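Local coordinates for decapping protein involved in mRNA degradation-Dcp1p (Saccharomyces cerevisiae, PDB 1Q67) that acts with Dcp2 in the decapping complex as an enzyme activator, helping remove the 7-methylguanine cap from mRNAs and so promote their degradation, at residues 63-68 with 212-217; 153-158 with 191-196. All coordinates share one frame; numbering follows the deposited sequence.

Along the chain the four segments come in the order 63-68, 153-158, 191-196 and 212-217, so both segments of contact 2 fall between those of contact 1. Segments 63-68 and 153-158 belong to one four-stranded antiparallel sheet, on strands 64-70 and 152-157, separated there by strand 140-146. Segment 191-196 lies on strand 190-194 of the other sheet, and 212-217 on helix 208-223. The centres of the contacts are about 11 Å apart, and I214 CG2 of contact 1 packs against V191 CG2 of contact 2 at 3.6 Å. Through I67 and V191 the helix reaches both sheets, so the two contacts share one apolar core of the PH-type domain.

Contact 1. Residues 63-68 with 212-217; sequences GVLAIY and QNIYEL
No aromatic or amide face takes part where L65 and I67 meet I214 and L217: the interface is purely aliphatic, and the ring of Y68 belongs to a side chain that leaves the other face of the strand, its hydroxyl hydrogen-bonded to D31. This is the C-terminal helix of a PH/EVH1-type fold, packed between the two sheets of the sandwich, here on the side of strand 64-70. The axes of strand 64-68 and helix 212-217 approach to 10.8 Å and run 27° apart, close enough to parallel that L65 and I67 on one side face I214 and L217, one helical turn apart, on the other. I214 and I67 each touch two partners. I214 CG1 stands anti to the backbone N (chi1 -159°) and the chain continues extended, which carries CD1 out to L65 CD2, tip to tip, at 3.4 Å. I67 comes in at a slant, with its CD1 3.3 Å from I214 CG1; both spacings are shorter than usual carbon contacts, and may reflect coordinate error as much as tight packing. I205 of strand 200-205 touches both L65 and I214, tying in the second sheet. Toward the next turn L217, which also touches F39, meets I67 end to end, its CD2 lying 3.8 Å from I67 CG2.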
loop_
_atom_site.group_PDB
_atom_site.type_symbol
_atom_site.label_atom_id
_atom_site.label_comp_id
_atom_site.label_asym_id
_atom_site.label_seq_id
_atom_site.Cartn_x
_atom_site.Cartn_y
_atom_site.Cartn_z
ATOM N N GLY B 63 -5.067 0.108 -2.307
ATOM C CA GLY B 63 -6.482 0.337 -2.100
ATOM C C GLY B 63 -7.324 -0.691 -2.819
ATOM O O GLY B 63 -6.912 -1.838 -2.976
ATOM N N VAL B 64 -8.507 -0.282 -3.259
ATOM C CA VAL B 64 -9.403 -1.182 -3.959
ATOM C C VAL B 64 -8.899 -1.455 -5.377
ATOM O O VAL B 64 -8.572 -0.529 -6.128
ATOM C CB VAL B 64 -10.830 -0.604 -4.035
ATOM C CG1 VAL B 64 -11.748 -1.598 -4.728
ATOM C CG2 VAL B 64 -11.355 -0.317 -2.631
ATOM N N LEU B 65 -8.836 -2.736 -5.727
ATOM C CA LEU B 65 -8.382 -3.160 -7.040
ATOM C C LEU B 65 -9.571 -3.737 -7.790
ATOM O O LEU B 65 -10.276 -4.599 -7.271
ATOM C CB LEU B 65 -7.284 -4.223 -6.907
ATOM C CG LEU B 65 -6.916 -5.081 -8.132
ATOM C CD1 LEU B 65 -6.365 -4.217 -9.248
ATOM C CD2 LEU B 65 -5.877 -6.109 -7.715
ATOM N N ALA B 66 -9.807 -3.251 -9.002
ATOM C CA ALA B 66 -10.913 -3.760 -9.794
ATOM C C ALA B 66 -10.486 -4.018 -11.231
ATOM O O ALA B 66 -9.604 -3.339 -11.755
ATOM C CB ALA B 66 -12.081 -2.771 -9.783
ATOM N N ILE B 67 -11.120 -5.013 -11.845
ATOM C CA ILE B 67 -10.888 -5.369 -13.235
ATOM C C ILE B 67 -12.270 -5.296 -13.858
ATOM O O ILE B 67 -13.232 -5.870 -13.344
ATOM C CB ILE B 67 -10.302 -6.771 -13.371
ATOM C CG1 ILE B 67 -8.873 -6.755 -12.828
ATOM C CG2 ILE B 67 -10.317 -7.210 -14.839
ATOM C CD1 ILE B 67 -8.281 -8.106 -12.673
ATOM N N TYR B 68 -12.378 -4.574 -14.961
ATOM C CA TYR B 68 -13.679 -4.390 -15.567
ATOM C C TYR B 68 -13.635 -4.395 -17.086
ATOM O O TYR B 68 -12.588 -4.174 -17.692
ATOM C CB TYR B 68 -14.246 -3.059 -15.073
ATOM C CG TYR B 68 -13.309 -1.909 -15.347
ATOM C CD1 TYR B 68 -13.463 -1.117 -16.482
ATOM C CD2 TYR B 68 -12.248 -1.624 -14.484
ATOM C CE1 TYR B 68 -12.599 -0.068 -16.750
ATOM C CE2 TYR B 68 -11.363 -0.573 -14.750
ATOM C CZ TYR B 68 -11.556 0.201 -15.888
ATOM O OH TYR B 68 -10.719 1.260 -16.166
ATOM N N GLN B 212 -5.359 -15.991 -6.660
ATOM C CA GLN B 212 -5.544 -17.015 -7.675
ATOM C C GLN B 212 -6.685 -16.630 -8.615
ATOM O O GLN B 212 -6.606 -16.840 -9.826
ATOM C CB GLN B 212 -5.842 -18.363 -7.012
ATOM C CG GLN B 212 -5.363 -19.544 -7.821
ATOM C CD GLN B 212 -3.850 -19.552 -7.986
ATOM O OE1 GLN B 212 -3.324 -20.051 -8.977
ATOM N NE2 GLN B 212 -3.146 -19.004 -7.006
ATOM N N ASN B 213 -7.746 -16.057 -8.059
ATOM C CA ASN B 213 -8.884 -15.645 -8.867
ATOM C C ASN B 213 -8.571 -14.511 -9.842
ATOM O O ASN B 213 -9.090 -14.495 -10.955
ATOM C CB ASN B 213 -10.050 -15.239 -7.964
ATOM C CG ASN B 213 -10.681 -16.427 -7.272
ATOM O OD1 ASN B 213 -9.983 -17.275 -6.713
ATOM N ND2 ASN B 213 -12.006 -16.499 -7.302
ATOM N N ILE B 214 -7.735 -13.558 -9.436
ATOM C CA ILE B 214 -7.405 -12.454 -10.325
ATOM C C ILE B 214 -6.477 -12.987 -11.420
ATOM O O ILE B 214 -6.575 -12.601 -12.581
ATOM C CB ILE B 214 -6.728 -11.276 -9.561
ATOM C CG1 ILE B 214 -6.870 -9.993 -10.378
ATOM C CG2 ILE B 214 -5.240 -11.537 -9.358
ATOM C CD1 ILE B 214 -6.234 -8.768 -9.739
ATOM N N TYR B 215 -5.585 -13.893 -11.036
ATOM C CA TYR B 215 -4.659 -14.503 -11.977
ATOM C C TYR B 215 -5.448 -15.250 -13.056
ATOM O O TYR B 215 -5.155 -15.148 -14.248
ATOM C CB TYR B 215 -3.737 -15.481 -11.236
ATOM C CG TYR B 215 -3.063 -16.479 -12.149
ATOM C CD1 TYR B 215 -2.086 -16.078 -13.059
ATOM C CD2 TYR B 215 -3.453 -17.816 -12.147
ATOM C CE1 TYR B 215 -1.520 -16.985 -13.950
ATOM C CE2 TYR B 215 -2.896 -18.731 -13.033
ATOM C CZ TYR B 215 -1.934 -18.310 -13.933
ATOM O OH TYR B 215 -1.420 -19.210 -14.837
ATOM N N GLU B 216 -6.459 -15.994 -12.620
ATOM C CA GLU B 216 -7.304 -16.778 -13.518
ATOM C C GLU B 216 -8.117 -15.884 -14.455
ATOM O O GLU B 216 -8.267 -16.182 -15.641
ATOM C CB GLU B 216 -8.259 -17.653 -12.700
ATOM C CG GLU B 216 -8.297 -19.105 -13.121
ATOM C CD GLU B 216 -7.121 -19.888 -12.593
ATOM O OE1 GLU B 216 -7.012 -20.003 -11.355
ATOM O OE2 GLU B 216 -6.310 -20.387 -13.407
ATOM N N LEU B 217 -8.657 -14.792 -13.919
ATOM C CA LEU B 217 -9.436 -13.875 -14.738
ATOM C C LEU B 217 -8.580 -13.179 -15.801
ATOM O O LEU B 217 -8.950 -13.136 -16.970
ATOM C CB LEU B 217 -10.117 -12.821 -13.862
ATOM C CG LEU B 217 -10.810 -11.684 -14.618
ATOM C CD1 LEU B 217 -11.927 -12.255 -15.483
ATOM C CD2 LEU B 217 -11.368 -10.664 -13.621
#

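Contact 2. Residues 153-158 with 191-196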
loop_
_atom_site.group_PDB
_atom_site.type_symbol
_atom_site.label_atom_id
_atom_site.label_comp_id
_atom_site.label_asym_id
_atom_site.label_seq_id
_atom_site.Cartn_x
_atom_site.Cartn_y
_atom_site.Cartn_z
ATOM N N PHE B 153 -4.415 4.284 -10.003
ATOM C CA PHE B 153 -3.461 3.673 -10.917
ATOM C C PHE B 153 -4.316 2.943 -11.949
ATOM O O PHE B 153 -5.201 2.165 -11.583
ATOM C CB PHE B 153 -2.558 2.648 -10.218
ATOM C CG PHE B 153 -1.662 1.894 -11.173
ATOM C CD1 PHE B 153 -0.485 2.469 -11.643
ATOM C CD2 PHE B 153 -2.036 0.642 -11.662
ATOM C CE1 PHE B 153 0.310 1.813 -12.591
ATOM C CE2 PHE B 153 -1.251 -0.027 -12.614
ATOM C CZ PHE B 153 -0.078 0.558 -13.081
ATOM N N SER B 154 -4.061 3.199 -13.228
ATOM C CA SER B 154 -4.817 2.557 -14.306
ATOM C C SER B 154 -3.933 1.773 -15.258
ATOM O O SER B 154 -2.828 2.200 -15.579
ATOM C CB SER B 154 -5.584 3.593 -15.132
ATOM O OG SER B 154 -6.803 3.927 -14.512
ATOM N N MET B 155 -4.440 0.631 -15.713
ATOM C CA MET B 155 -3.730 -0.219 -16.666
ATOM C C MET B 155 -4.743 -0.850 -17.619
ATOM O O MET B 155 -5.747 -1.420 -17.184
ATOM C CB MET B 155 -2.956 -1.332 -15.951
ATOM C CG MET B 155 -2.119 -2.170 -16.910
ATOM S SD MET B 155 -1.345 -3.640 -16.181
ATOM C CE MET B 155 -0.025 -2.880 -15.231
ATOM N N GLY B 156 -4.482 -0.743 -18.918
ATOM C CA GLY B 156 -5.389 -1.326 -19.896
ATOM C C GLY B 156 -5.045 -2.778 -20.167
ATOM O O GLY B 156 -3.881 -3.165 -20.087
ATOM N N ILE B 157 -6.044 -3.600 -20.462
ATOM C CA ILE B 157 -5.781 -5.009 -20.752
ATOM C C ILE B 157 -6.233 -5.352 -22.175
ATOM O O ILE B 157 -7.412 -5.221 -22.510
ATOM C CB ILE B 157 -6.500 -5.921 -19.759
ATOM C CG1 ILE B 157 -6.066 -5.582 -18.329
ATOM C CG2 ILE B 157 -6.172 -7.373 -20.060
ATOM C CD1 ILE B 157 -6.815 -6.386 -17.257
ATOM N N VAL B 158 -5.289 -5.783 -23.009
ATOM C CA VAL B 158 -5.586 -6.128 -24.408
ATOM C C VAL B 158 -5.357 -7.607 -24.682
ATOM O O VAL B 158 -4.304 -8.145 -24.369
ATOM C CB VAL B 158 -4.694 -5.322 -25.380
ATOM C CG1 VAL B 158 -5.049 -5.658 -26.830
ATOM C CG2 VAL B 158 -4.858 -3.824 -25.117
ATOM N N VAL B 191 0.979 -11.035 -7.477
ATOM C CA VAL B 191 0.384 -11.329 -8.766
ATOM C C VAL B 191 1.244 -10.429 -9.630
ATOM O O VAL B 191 1.277 -9.220 -9.425
ATOM C CB VAL B 191 -1.075 -10.895 -8.872
ATOM C CG1 VAL B 191 -1.516 -10.942 -10.339
ATOM C CG2 VAL B 191 -1.946 -11.820 -8.030
ATOM N N ILE B 192 1.971 -11.036 -10.559
ATOM C CA ILE B 192 2.877 -10.311 -11.434
ATOM C C ILE B 192 2.287 -10.106 -12.818
ATOM O O ILE B 192 1.905 -11.060 -13.493
ATOM C CB ILE B 192 4.224 -11.064 -11.515
ATOM C CG1 ILE B 192 4.834 -11.126 -10.109
ATOM C CG2 ILE B 192 5.170 -10.376 -12.484
ATOM C CD1 ILE B 192 6.121 -11.916 -10.007
ATOM N N ILE B 193 2.206 -8.847 -13.229
ATOM C CA ILE B 193 1.643 -8.504 -14.518
ATOM C C ILE B 193 2.650 -7.803 -15.418
ATOM O O ILE B 193 3.307 -6.839 -15.007
ATOM C CB ILE B 193 0.398 -7.601 -14.350
ATOM C CG1 ILE B 193 -0.702 -8.370 -13.614
ATOM C CG2 ILE B 193 -0.111 -7.137 -15.709
ATOM C CD1 ILE B 193 -1.946 -7.555 -13.348
ATOM N N LYS B 194 2.770 -8.310 -16.644
ATOM C CA LYS B 194 3.675 -7.734 -17.629
ATOM C C LYS B 194 2.850 -6.876 -18.583
ATOM O O LYS B 194 1.853 -7.321 -19.149
ATOM C CB LYS B 194 4.415 -8.830 -18.405
ATOM C CG LYS B 194 5.600 -8.308 -19.216
ATOM C CD LYS B 194 6.194 -9.376 -20.126
ATOM C CE LYS B 194 5.270 -9.675 -21.309
ATOM N NZ LYS B 194 5.026 -8.453 -22.153
ATOM N N ASN B 195 3.295 -5.635 -18.713
ATOM C CA ASN B 195 2.713 -4.578 -19.537
ATOM C C ASN B 195 2.792 -4.887 -21.033
ATOM O O ASN B 195 3.476 -5.822 -21.447
ATOM C CB ASN B 195 3.518 -3.292 -19.290
ATOM C CG ASN B 195 2.697 -2.050 -19.424
ATOM O OD1 ASN B 195 1.667 -2.036 -20.107
ATOM N ND2 ASN B 195 3.148 -0.979 -18.785
ATOM N N LEU B 196 2.108 -4.065 -21.831
ATOM C CA LEU B 196 2.140 -4.183 -23.285
ATOM C C LEU B 196 3.511 -3.673 -23.730
ATOM O O LEU B 196 3.935 -3.899 -24.864
ATOM C CB LEU B 196 1.058 -3.309 -23.928
ATOM C CG LEU B 196 -0.383 -3.817 -23.957
ATOM C CD1 LEU B 196 -1.321 -2.679 -24.308
ATOM C CD2 LEU B 196 -0.502 -4.941 -24.969
HETATM O O HOH W 1 -0.861 -2.530 -20.471
#
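This is a sheet-to-sheet packing contact at the heart of the domain, about 5 Å from the centre of the chain, between outer strand 152-157 of the four-stranded sheet and strand 190-194 of the five-stranded one. The touching parts run 65° apart, and V158 CA and L196 CA, the nearest such pair, are still 8.0 Å from each other, so side chains rather than backbones make the connection. M155 and I193 pass alongside each other in opposite directions, with M155 SD 3.7 Å from I193 CG2. With chi1 at -176° and chi2 also extended, the methionine chain reaches out straight as far as SD, which puts the sulfur against the isoleucine. Where both strands give way to loop, V158 and L196 cross at about a right angle, V158 CG2 being 3.8 Å from L196 CD1; Y138 touches both residues. A water adds a polar link, donating to G156 O at 3.1 Å and to N195 OD1 at 2.6 Å. That same OD1 accepts L196 N at 2.7 Å, in a bent bond with the donor tilted 23° from the carbonyl plane. The two bonds should limit rotation of the N195 amide beside Y201. Two antiparallel sheets packed through apolar side chains, with a C-terminal helix between them, fit the PH-type beta sandwich.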